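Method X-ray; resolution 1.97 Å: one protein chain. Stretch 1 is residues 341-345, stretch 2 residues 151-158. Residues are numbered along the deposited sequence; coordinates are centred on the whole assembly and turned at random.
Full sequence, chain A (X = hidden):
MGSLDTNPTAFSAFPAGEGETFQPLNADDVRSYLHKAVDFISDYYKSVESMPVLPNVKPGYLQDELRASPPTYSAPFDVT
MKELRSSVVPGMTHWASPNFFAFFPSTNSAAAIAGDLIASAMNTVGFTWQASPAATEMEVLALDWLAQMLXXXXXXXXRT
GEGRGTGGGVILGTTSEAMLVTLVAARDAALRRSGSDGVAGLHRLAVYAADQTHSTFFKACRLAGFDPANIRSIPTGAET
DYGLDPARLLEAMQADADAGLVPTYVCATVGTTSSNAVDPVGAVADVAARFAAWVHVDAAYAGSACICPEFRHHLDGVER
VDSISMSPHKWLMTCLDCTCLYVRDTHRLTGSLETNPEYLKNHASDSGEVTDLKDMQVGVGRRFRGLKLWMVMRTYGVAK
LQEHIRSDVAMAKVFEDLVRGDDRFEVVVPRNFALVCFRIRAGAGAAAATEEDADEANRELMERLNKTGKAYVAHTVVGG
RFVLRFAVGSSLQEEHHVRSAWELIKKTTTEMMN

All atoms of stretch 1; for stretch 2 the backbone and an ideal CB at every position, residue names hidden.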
# COMPACT_ATOMS: atom_id res chain seq x y z
N LEU A 341 -1.84 -9.39 -9.00
CA LEU A 341 -2.59 -10.58 -8.63
C LEU A 341 -3.59 -10.91 -9.72
O LEU A 341 -4.35 -10.03 -10.13
CB LEU A 341 -3.33 -10.37 -7.30
CG LEU A 341 -4.42 -11.40 -6.99
CD1 LEU A 341 -3.79 -12.79 -6.75
CD2 LEU A 341 -5.23 -10.95 -5.78
N TYR A 342 -3.61 -12.17 -10.16
CA TYR A 342 -4.57 -12.66 -11.15
C TYR A 342 -5.40 -13.78 -10.53
O TYR A 342 -4.86 -14.62 -9.82
CB TYR A 342 -3.86 -13.20 -12.41
CG TYR A 342 -3.08 -12.15 -13.17
CD1 TYR A 342 -1.75 -11.89 -12.85
CD2 TYR A 342 -3.68 -11.41 -14.19
CE1 TYR A 342 -1.03 -10.92 -13.55
CE2 TYR A 342 -2.96 -10.45 -14.90
CZ TYR A 342 -1.64 -10.21 -14.58
OH TYR A 342 -0.92 -9.25 -15.27
N VAL A 343 -6.71 -13.78 -10.80
CA VAL A 343 -7.60 -14.80 -10.28
C VAL A 343 -8.48 -15.32 -11.41
O VAL A 343 -8.81 -14.59 -12.35
CB VAL A 343 -8.47 -14.28 -9.11
CG1 VAL A 343 -7.58 -13.75 -7.96
CG2 VAL A 343 -9.42 -13.20 -9.57
N ARG A 344 -8.88 -16.60 -11.32
CA ARG A 344 -9.75 -17.14 -12.35
C ARG A 344 -11.21 -16.76 -12.14
O ARG A 344 -11.98 -16.79 -13.11
CB ARG A 344 -9.60 -18.66 -12.42
CG ARG A 344 -8.45 -19.05 -13.36
CD ARG A 344 -8.16 -20.53 -13.31
NE ARG A 344 -9.35 -21.31 -13.55
CZ ARG A 344 -9.56 -22.52 -13.05
NH1 ARG A 344 -8.66 -23.08 -12.25
NH2 ARG A 344 -10.68 -23.17 -13.33
N ASP A 345 -11.60 -16.34 -10.94
CA ASP A 345 -12.99 -15.94 -10.68
C ASP A 345 -13.00 -14.73 -9.75
O ASP A 345 -12.96 -14.88 -8.52
CB ASP A 345 -13.79 -17.10 -10.08
CG ASP A 345 -15.28 -16.82 -10.07
OD1 ASP A 345 -15.66 -15.66 -10.35
OD2 ASP A 345 -16.07 -17.74 -9.78
N UNK A 151 2.02 -15.22 -20.97
CA UNK A 151 1.24 -16.29 -21.57
C UNK A 151 0.33 -16.96 -20.54
O UNK A 151 0.18 -18.19 -20.53
CB UNK A 151 2.17 -17.33 -22.21
N UNK A 152 -0.27 -16.16 -19.67
CA UNK A 152 -1.27 -16.72 -18.78
C UNK A 152 -2.45 -17.26 -19.60
O UNK A 152 -2.78 -16.70 -20.64
CB UNK A 152 -1.74 -15.67 -17.77
N UNK A 153 -3.07 -18.35 -19.16
CA UNK A 153 -4.34 -18.78 -19.76
C UNK A 153 -5.35 -17.63 -19.76
O UNK A 153 -5.35 -16.77 -18.88
CB UNK A 153 -4.91 -19.98 -19.01
N UNK A 154 -6.22 -17.64 -20.78
CA UNK A 154 -7.20 -16.56 -20.91
C UNK A 154 -8.19 -16.55 -19.76
O UNK A 154 -8.82 -15.51 -19.51
CB UNK A 154 -7.95 -16.68 -22.24
N UNK A 155 -8.33 -17.67 -19.05
CA UNK A 155 -9.19 -17.68 -17.87
C UNK A 155 -8.74 -16.68 -16.80
O UNK A 155 -9.53 -16.38 -15.90
CB UNK A 155 -9.23 -19.09 -17.27
N UNK A 156 -7.52 -16.16 -16.88
CA UNK A 156 -7.05 -15.20 -15.88
C UNK A 156 -7.26 -13.74 -16.27
O UNK A 156 -6.93 -12.86 -15.47
CB UNK A 156 -5.56 -15.43 -15.61
N UNK A 157 -7.81 -13.44 -17.44
CA UNK A 157 -8.10 -12.04 -17.73
C UNK A 157 -9.47 -11.92 -18.39
O UNK A 157 -10.14 -12.92 -18.69
CB UNK A 157 -7.02 -11.44 -18.63
N UNK A 158 -9.92 -10.68 -18.56
CA UNK A 158 -11.26 -10.39 -19.08
C UNK A 158 -11.16 -9.43 -20.25
O UNK A 158 -10.27 -8.58 -20.29
CB UNK A 158 -12.16 -9.81 -17.99

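Position 151 has phi/psi of 55/40, a left-handed conformation that favours glycine, asparagine or aspartate; its ideal CB has nothing of stretch 1 within 5.5 Å. The residue is Asn 151, which follows a helix, its positive phi being part of a Schellman motif.

At 152 the ideal CB is also beyond 5.5 Å, but CA-to-CB points toward stretch 1, where the ring of Tyr 342 presents a face. A side chain long enough to cross the gap is needed, and leucine, isoleucine, methionine or an aromatic would be reasonable. The residue is Leu 152 (chi1 m, chi2 t). Its CD1 lies 3.8 Å from the centroid of the Tyr 342 ring and 13° off the normal, a CH-pi contact over the face.

Position 153, at phi/psi -53/149, suits proline among many others, and it is Pro 153. Position 154 is likewise out of reach and opens a 3-10 segment; small polar residues fit, and it is Thr 154.

At 155 the ideal CB points toward stretch 1 and stands 4.0 Å from Arg 344 CG. That proximity favours a small residue such as alanine, serine or threonine, though a longer chain could turn aside. Ser 155 places OG 3.7 Å from Arg 344 CG, without a hydrogen bond. The link is made by backbone instead: one water donates to Ser 155 O at 2.6 Å and to Arg 344 O at 2.5 Å.

At 156 CA-to-CB runs sideways, with the ideal CB 4.3 Å from Tyr 342 CB and 5.1 Å from Arg 344 CG. The aliphatic start of the arginine invites a flat or bulky apolar group: phenylalanine, tyrosine, leucine or methionine. Phe 156 (chi1 m) brings its ring nearer than its CB direction suggests. Arg 344 CG sits 3.6 Å from the ring centroid, 15° off the normal, a CH-pi contact over one face, while Phe 156 CD1 packs 3.8 Å from Tyr 342 CB.

Position 157 also points sideways, its ideal CB beyond 5.5 Å, so a side chain reaching past CB is needed to meet the edge of Tyr 342; leucine, methionine or lysine are plausible. Met 157 SD approaches Tyr 342 CE2 at 3.9 Å, and lies 83° off the ring normal, a sulfur-aromatic contact at the edge.

Position 158 is out of reach and tolerant; Asn 158 bonds through ND2 elsewhere in the structure.

Stretch 2 151-158: NLPTSFMN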
# COMPACT_ATOMS: atom_id res chain seq x y z
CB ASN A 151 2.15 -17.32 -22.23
CG ASN A 151 2.10 -17.21 -23.71
OD1 ASN A 151 1.15 -17.70 -24.33
ND2 ASN A 151 3.07 -16.53 -24.29
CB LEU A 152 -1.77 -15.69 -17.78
CG LEU A 152 -0.77 -15.20 -16.73
CD1 LEU A 152 -1.48 -14.33 -15.71
CD2 LEU A 152 -0.07 -16.36 -16.03
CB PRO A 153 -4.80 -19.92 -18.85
CG PRO A 153 -3.55 -20.44 -18.23
CD PRO A 153 -2.60 -19.28 -18.11
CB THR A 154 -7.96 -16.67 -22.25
OG1 THR A 154 -8.42 -18.01 -22.42
CG2 THR A 154 -7.06 -16.31 -23.41
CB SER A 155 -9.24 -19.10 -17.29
OG SER A 155 -7.94 -19.60 -17.02
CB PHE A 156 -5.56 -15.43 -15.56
CG PHE A 156 -5.31 -16.60 -14.65
CD1 PHE A 156 -5.51 -16.49 -13.28
CD2 PHE A 156 -4.89 -17.83 -15.17
CE1 PHE A 156 -5.29 -17.57 -12.42
CE2 PHE A 156 -4.66 -18.92 -14.32
CZ PHE A 156 -4.87 -18.79 -12.95
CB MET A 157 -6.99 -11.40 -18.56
CG MET A 157 -6.64 -9.95 -18.15
SD MET A 157 -6.44 -9.57 -16.37
CE MET A 157 -6.71 -7.79 -16.46
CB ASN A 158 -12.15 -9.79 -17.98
CG ASN A 158 -13.58 -10.34 -18.01
OD1 ASN A 158 -14.41 -9.92 -18.82
ND2 ASN A 158 -13.87 -11.29 -17.11
O HOH W 1 -11.79 -17.63 -15.47
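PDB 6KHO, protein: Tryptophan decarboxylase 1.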